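Putative thiosugar synthase (PDB 4N6F) acts as a thiosugar synthase in 2-thiosugar biosynthesis, a ThiG-family TIM-barrel enzyme supplied with sulphur by carrier proteins co-opted from primary metabolism. Local coordinates at the interface of chains A and B. Numbering follows the deposited sequence. Chains: chain A/B, Putative thiosugar synthase.

Contact 1: the interface of chains A and B. Residues chain A 239, 242-243, 246; chain B 200, 228, 232, 235-236.
A:Ala239 and B:Ala232 meet where the two copies of helix 226-245 pack against each other, running roughly antiparallel in the two-fold-symmetric interface of the deposited pair, probably that of a dimer. With small alanines at the crossing the helices come very near: the CA of A:Ala239 and the CA of B:Ala232 are 4.5 Å apart. The methyl of A:Ala239 reaches right to the partner backbone, its CB 3.4 Å from the carbonyl O of B:Ala232, and the flank of B:Gln235 and the start of B:Ala236 close round it. B:Ala232 returns the fit, setting its CB 3.8 Å from CB of A:Leu242. That leucine touches through its beta carbon, while its CG lies beside its own backbone N and sends the branched end away from B:Ala232.

Further along, CB of A:Ser246 packs 3.7 Å from CB of B:Leu228, beta carbon against beta carbon. On the other flank A:Ser243 faces the first turn of helix 200-208, and its CB is tightly packed, 3.5 Å from CB of B:Ala200. The hydroxyl of A:Ser243, anti to the backbone N (chi1 169°), points at that helix start and accepts a weak hydrogen bond from the amide, B:Ala200 N to A:Ser243 OG 3.4 Å. At the rim the end of helix 226-245 is closed within chain A: the hydroxyl OG of A:Ser246 donates to the carbonyl O of A:Ser243 at 2.9 Å, approaching 21° off the carbonyl plane.

Contact 2: the interface of chains A and B. Residues chain A 249, 252; chain B 169-171, 197, 218-219, 222.
A:Met249 pushes its thioether into a cleft of chain B, between the 169-171 loop and helix 218-222, so that the tail of one ThiG-family TIM barrel reaches into its neighbour. The packing is mostly apolar. CG stands between the backbone N and the carbonyl carbon (chi1 64°), the chain then runs straight through chi2, and a bend at chi3 (-70°) swings the methyl towards the loop. The sulphur is flanked by main chain, with A:Met249 SD 3.9 Å from the CA of B:Ala219 and equally near the CA of B:Gly171. Beyond it the CE methyl of A:Met249 lies 3.3 Å from the carbonyl O of B:Ala169 and also meets the CG2 methyl of B:Thr218. At the mouth, CB of B:Arg222 covers CB of A:Met249 at 3.8 Å. Exchanging this methionine for an alanine would probably open a gap between B:Gly171 and B:Ala219 and cost the tail the thioether's apolar hold on chain B.

Polar links come from the tail's backbone. The amide N of A:Val252 donates to the carbonyl O of B:Ser170 at 2.9 Å, in the carbonyl plane and 163° at the hydrogen. CB and CG2 of the same valine also lie near that carbonyl oxygen. By way of water, the amide of A:Met249 is joined to the helix: water 1 is 2.8 Å from A:Met249 N and 2.9 Å from the carbonyl O of B:Ala219.

Contact 3: the interface of chains A and B. Residues chain A 243, 246, 248-249; chain B 198-200, 229.
Past the end of helix 226-245, the backbone of A:Pro248 and A:Met249 runs extended alongside B:Gly198 and B:Ser199, the latter extended too as it leads into helix 200-208. Between this tail and the helix of chain A sits the side chain of B:Met229. Its CG is anti to the backbone N (chi1 -178°), and bends at chi2 and chi3 fold the thioether back so that the methyl faces chain A. There the CE of B:Met229 meets A:Ser246, A:Ser243 and A:Pro248. It is 3.3 Å from the hydroxyl OG of A:Ser246, which also lies over CB of the methionine, and 3.4 Å from the hydroxyl OG of A:Ser243. The ring of A:Pro248 also comes in, at about a right angle to the methionine chain, with its CB 3.6 Å from CE of B:Met229. The sulphur lies beside the same hydroxyls, SD of B:Met229 3.7 Å from OG of A:Ser243. The thioether end is thus wedged into the elbow where the tail leaves the helix, against both hydroxyls and the proline ring.

B:Ser199 touches with its beta carbon, CB 3.6 Å from OG of A:Ser243, and brushes CB of A:Pro248 as well. A:Met249 lays its CG and SD over B:Gly198, where a glycine presents only backbone to the thioether. Between the two main chains lies water 2, 2.8 Å from the carbonyl O of B:Gly198 and likewise paired with the amide N of A:Met249.

Contact 1: the interface of chains A and B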
loop_
_atom_site.group_PDB
_atom_site.type_symbol
_atom_site.label_atom_id
_atom_site.label_comp_id
_atom_site.label_asym_id
_atom_site.label_seq_id
_atom_site.Cartn_x
_atom_site.Cartn_y
_atom_site.Cartn_z
ATOM N N ALA A 239 2.435 0.346 6.584
ATOM C CA ALA A 239 3.179 -0.502 5.645
ATOM C C ALA A 239 4.091 0.325 4.760
ATOM O O ALA A 239 5.208 -0.073 4.470
ATOM C CB ALA A 239 2.229 -1.309 4.765
ATOM N N LEU A 242 7.136 1.602 6.808
ATOM C CA LEU A 242 8.094 0.526 7.026
ATOM C C LEU A 242 8.840 0.161 5.762
ATOM O O LEU A 242 10.039 -0.116 5.812
ATOM C CB LEU A 242 7.416 -0.715 7.600
ATOM C CG LEU A 242 6.893 -0.547 9.023
ATOM C CD1 LEU A 242 6.209 -1.827 9.480
ATOM C CD2 LEU A 242 8.030 -0.167 9.964
ATOM N N SER A 243 8.127 0.183 4.638
ATOM C CA SER A 243 8.703 -0.109 3.339
ATOM C C SER A 243 9.705 0.978 2.948
ATOM O O SER A 243 10.806 0.678 2.487
ATOM C CB SER A 243 7.580 -0.241 2.293
ATOM O OG SER A 243 8.068 -0.272 0.970
ATOM N N SER A 246 12.737 0.521 5.006
ATOM C CA SER A 246 13.467 -0.715 4.704
ATOM C C SER A 246 14.432 -0.526 3.546
ATOM O O SER A 246 15.219 -1.429 3.256
ATOM C CB SER A 246 12.499 -1.862 4.364
ATOM O OG SER A 246 12.139 -1.854 2.984
ATOM N N ALA B 200 6.113 -2.347 -0.892
ATOM C CA ALA B 200 4.818 -2.588 -0.269
ATOM C C ALA B 200 3.639 -2.013 -1.052
ATOM O O ALA B 200 2.562 -2.610 -1.058
ATOM C CB ALA B 200 4.808 -2.041 1.148
ATOM N N LEU B 228 12.281 -6.018 7.449
ATOM C CA LEU B 228 11.368 -4.882 7.518
ATOM C C LEU B 228 10.497 -4.829 6.270
ATOM O O LEU B 228 9.314 -4.531 6.363
ATOM C CB LEU B 228 12.110 -3.538 7.683
ATOM C CG LEU B 228 12.504 -3.052 9.084
ATOM C CD1 LEU B 228 12.986 -1.606 8.990
ATOM C CD2 LEU B 228 11.353 -3.156 10.081
ATOM N N ALA B 232 6.527 -5.140 6.106
ATOM C CA ALA B 232 5.814 -4.107 5.360
ATOM C C ALA B 232 4.890 -4.717 4.295
ATOM O O ALA B 232 3.766 -4.271 4.084
ATOM C CB ALA B 232 6.810 -3.155 4.703
ATOM N N GLN B 235 1.808 -6.358 5.875
ATOM C CA GLN B 235 0.859 -5.331 6.285
ATOM C C GLN B 235 0.119 -4.698 5.100
ATOM O O GLN B 235 -1.084 -4.444 5.179
ATOM C CB GLN B 235 1.576 -4.252 7.102
ATOM C CG GLN B 235 0.801 -3.830 8.331
ATOM C CD GLN B 235 0.734 -4.942 9.374
ATOM O OE1 GLN B 235 1.691 -5.704 9.550
ATOM N NE2 GLN B 235 -0.395 -5.050 10.065
ATOM N N ALA B 236 0.839 -4.430 4.016
ATOM C CA ALA B 236 0.234 -3.883 2.792
ATOM C C ALA B 236 -0.816 -4.818 2.171
ATOM O O ALA B 236 -1.793 -4.353 1.597
ATOM C CB ALA B 236 1.310 -3.572 1.767
#

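Contact 2: the interface of chains A and B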
loop_
_atom_site.group_PDB
_atom_site.type_symbol
_atom_site.label_atom_id
_atom_site.label_comp_id
_atom_site.label_asym_id
_atom_site.label_seq_id
_atom_site.Cartn_x
_atom_site.Cartn_y
_atom_site.Cartn_z
ATOM N N MET A 249 14.380 -1.787 -3.119
ATOM C CA MET A 249 15.190 -1.876 -4.331
ATOM C C MET A 249 14.846 -0.706 -5.260
ATOM O O MET A 249 13.688 -0.266 -5.305
ATOM C CB MET A 249 14.959 -3.214 -5.064
ATOM C CG MET A 249 13.546 -3.428 -5.612
ATOM S SD MET A 249 13.311 -5.048 -6.396
ATOM C CE MET A 249 14.296 -4.840 -7.876
ATOM N N VAL A 252 14.267 -0.705 -11.974
ATOM C CA VAL A 252 14.985 -0.835 -13.245
ATOM C C VAL A 252 14.126 -0.250 -14.364
ATOM O O VAL A 252 14.591 0.568 -15.156
ATOM C CB VAL A 252 15.330 -2.310 -13.566
ATOM C CG1 VAL A 252 16.064 -2.428 -14.901
ATOM C CG2 VAL A 252 16.168 -2.919 -12.446
ATOM N N ALA B 169 12.805 -9.282 -11.229
ATOM C CA ALA B 169 13.905 -8.476 -10.696
ATOM C C ALA B 169 13.902 -6.998 -11.111
ATOM O O ALA B 169 14.867 -6.290 -10.830
ATOM C CB ALA B 169 15.258 -9.118 -11.027
ATOM N N SER B 170 12.829 -6.529 -11.748
ATOM C CA SER B 170 12.790 -5.160 -12.251
ATOM C C SER B 170 12.304 -4.172 -11.193
ATOM O O SER B 170 12.592 -2.981 -11.280
ATOM C CB SER B 170 11.911 -5.054 -13.505
ATOM O OG SER B 170 10.528 -5.083 -13.195
ATOM N N GLY B 171 11.557 -4.666 -10.205
ATOM C CA GLY B 171 10.962 -3.802 -9.182
ATOM C C GLY B 171 10.023 -2.731 -9.727
ATOM O O GLY B 171 9.744 -1.750 -9.034
ATOM N N ILE B 197 7.622 -7.169 -8.403
ATOM C CA ILE B 197 7.178 -6.502 -7.192
ATOM C C ILE B 197 8.437 -5.965 -6.521
ATOM O O ILE B 197 9.409 -6.691 -6.321
ATOM C CB ILE B 197 6.429 -7.445 -6.226
ATOM C CG1 ILE B 197 5.188 -8.062 -6.891
ATOM C CG2 ILE B 197 6.036 -6.712 -4.943
ATOM C CD1 ILE B 197 4.101 -7.077 -7.253
ATOM N N THR B 218 12.787 -10.901 -5.238
ATOM C CA THR B 218 13.876 -9.943 -5.367
ATOM C C THR B 218 13.707 -8.779 -4.391
ATOM O O THR B 218 14.667 -8.372 -3.741
ATOM C CB THR B 218 13.986 -9.404 -6.801
ATOM O OG1 THR B 218 14.100 -10.501 -7.713
ATOM C CG2 THR B 218 15.213 -8.505 -6.963
ATOM N N ALA B 219 12.486 -8.267 -4.271
ATOM C CA ALA B 219 12.205 -7.199 -3.319
ATOM C C ALA B 219 12.804 -7.474 -1.945
ATOM O O ALA B 219 13.340 -6.567 -1.310
ATOM C CB ALA B 219 10.713 -6.970 -3.197
ATOM N N ARG B 222 16.923 -7.626 -2.055
ATOM C CA ARG B 222 17.571 -6.357 -2.400
ATOM C C ARG B 222 17.188 -5.166 -1.523
ATOM O O ARG B 222 17.742 -4.084 -1.692
ATOM C CB ARG B 222 17.302 -6.004 -3.853
ATOM C CG ARG B 222 17.865 -7.005 -4.833
ATOM C CD ARG B 222 18.007 -6.377 -6.203
ATOM N NE ARG B 222 18.570 -7.313 -7.170
ATOM C CZ ARG B 222 18.928 -6.986 -8.409
ATOM N NH1 ARG B 222 18.792 -5.736 -8.845
ATOM N NH2 ARG B 222 19.431 -7.912 -9.218
HETATM O O HOH W 1 12.751 -3.864 -2.225
#

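Contact 3: the interface of chains A and B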
loop_
_atom_site.group_PDB
_atom_site.type_symbol
_atom_site.label_atom_id
_atom_site.label_comp_id
_atom_site.label_asym_id
_atom_site.label_seq_id
_atom_site.Cartn_x
_atom_site.Cartn_y
_atom_site.Cartn_z
ATOM N N SER A 243 8.127 0.183 4.638
ATOM C CA SER A 243 8.703 -0.109 3.339
ATOM C C SER A 243 9.705 0.978 2.948
ATOM O O SER A 243 10.806 0.678 2.487
ATOM C CB SER A 243 7.580 -0.241 2.293
ATOM O OG SER A 243 8.068 -0.272 0.970
ATOM N N SER A 246 12.737 0.521 5.006
ATOM C CA SER A 246 13.467 -0.715 4.704
ATOM C C SER A 246 14.432 -0.526 3.546
ATOM O O SER A 246 15.219 -1.429 3.256
ATOM C CB SER A 246 12.499 -1.862 4.364
ATOM O OG SER A 246 12.139 -1.854 2.984
ATOM N N PRO A 248 13.715 0.289 -0.192
ATOM C CA PRO A 248 13.305 -0.605 -1.285
ATOM C C PRO A 248 14.322 -0.660 -2.412
ATOM O O PRO A 248 15.035 0.315 -2.640
ATOM C CB PRO A 248 12.000 0.022 -1.806
ATOM C CG PRO A 248 11.555 0.980 -0.761
ATOM C CD PRO A 248 12.795 1.431 -0.044
ATOM N N MET A 249 14.380 -1.787 -3.119
ATOM C CA MET A 249 15.190 -1.876 -4.331
ATOM C C MET A 249 14.846 -0.706 -5.260
ATOM O O MET A 249 13.688 -0.266 -5.305
ATOM C CB MET A 249 14.959 -3.214 -5.064
ATOM C CG MET A 249 13.546 -3.428 -5.612
ATOM S SD MET A 249 13.311 -5.048 -6.396
ATOM C CE MET A 249 14.296 -4.840 -7.876
ATOM N N GLY B 198 8.411 -4.679 -6.205
ATOM C CA GLY B 198 9.553 -3.967 -5.641
ATOM C C GLY B 198 9.353 -3.494 -4.219
ATOM O O GLY B 198 10.301 -3.439 -3.451
ATOM N N SER B 199 8.121 -3.153 -3.853
ATOM C CA SER B 199 7.856 -2.571 -2.540
ATOM C C SER B 199 6.437 -2.838 -2.085
ATOM O O SER B 199 5.653 -3.466 -2.800
ATOM C CB SER B 199 8.121 -1.065 -2.580
ATOM O OG SER B 199 7.264 -0.427 -3.508
ATOM N N ALA B 200 6.113 -2.347 -0.892
ATOM C CA ALA B 200 4.818 -2.588 -0.269
ATOM C C ALA B 200 3.639 -2.013 -1.052
ATOM O O ALA B 200 2.562 -2.610 -1.058
ATOM C CB ALA B 200 4.808 -2.041 1.148
ATOM N N MET B 229 11.079 -5.092 5.108
ATOM C CA MET B 229 10.307 -5.080 3.865
ATOM C C MET B 229 9.280 -6.216 3.860
ATOM O O MET B 229 8.153 -6.034 3.420
ATOM C CB MET B 229 11.211 -5.158 2.642
ATOM C CG MET B 229 10.464 -5.111 1.321
ATOM S SD MET B 229 9.362 -3.695 1.067
ATOM C CE MET B 229 10.491 -2.585 0.238
HETATM O O HOH W 2 12.751 -3.864 -2.225
#

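The three contacts form one continuous strip along the C-terminal part of chain A. Measured between the centres of their C-alpha atoms, contact 1 and contact 3 are about 6 Å apart, contact 2 and contact 3 about 9 Å, and contact 1 and contact 2 about 14 Å. Contacts 1 and 3 share A:Ser243, A:Ser246 and B:Ala200; contacts 2 and 3 share A:Met249. Contact 2 and contact 3 also hold the same water position, which therefore ties A:Met249 to two segments of chain B. Helix pairing thus passes into a tail clasp, repeated with chains exchanged, an arrangement consistent with a stable dimer, although the structure alone does not prove one in solution.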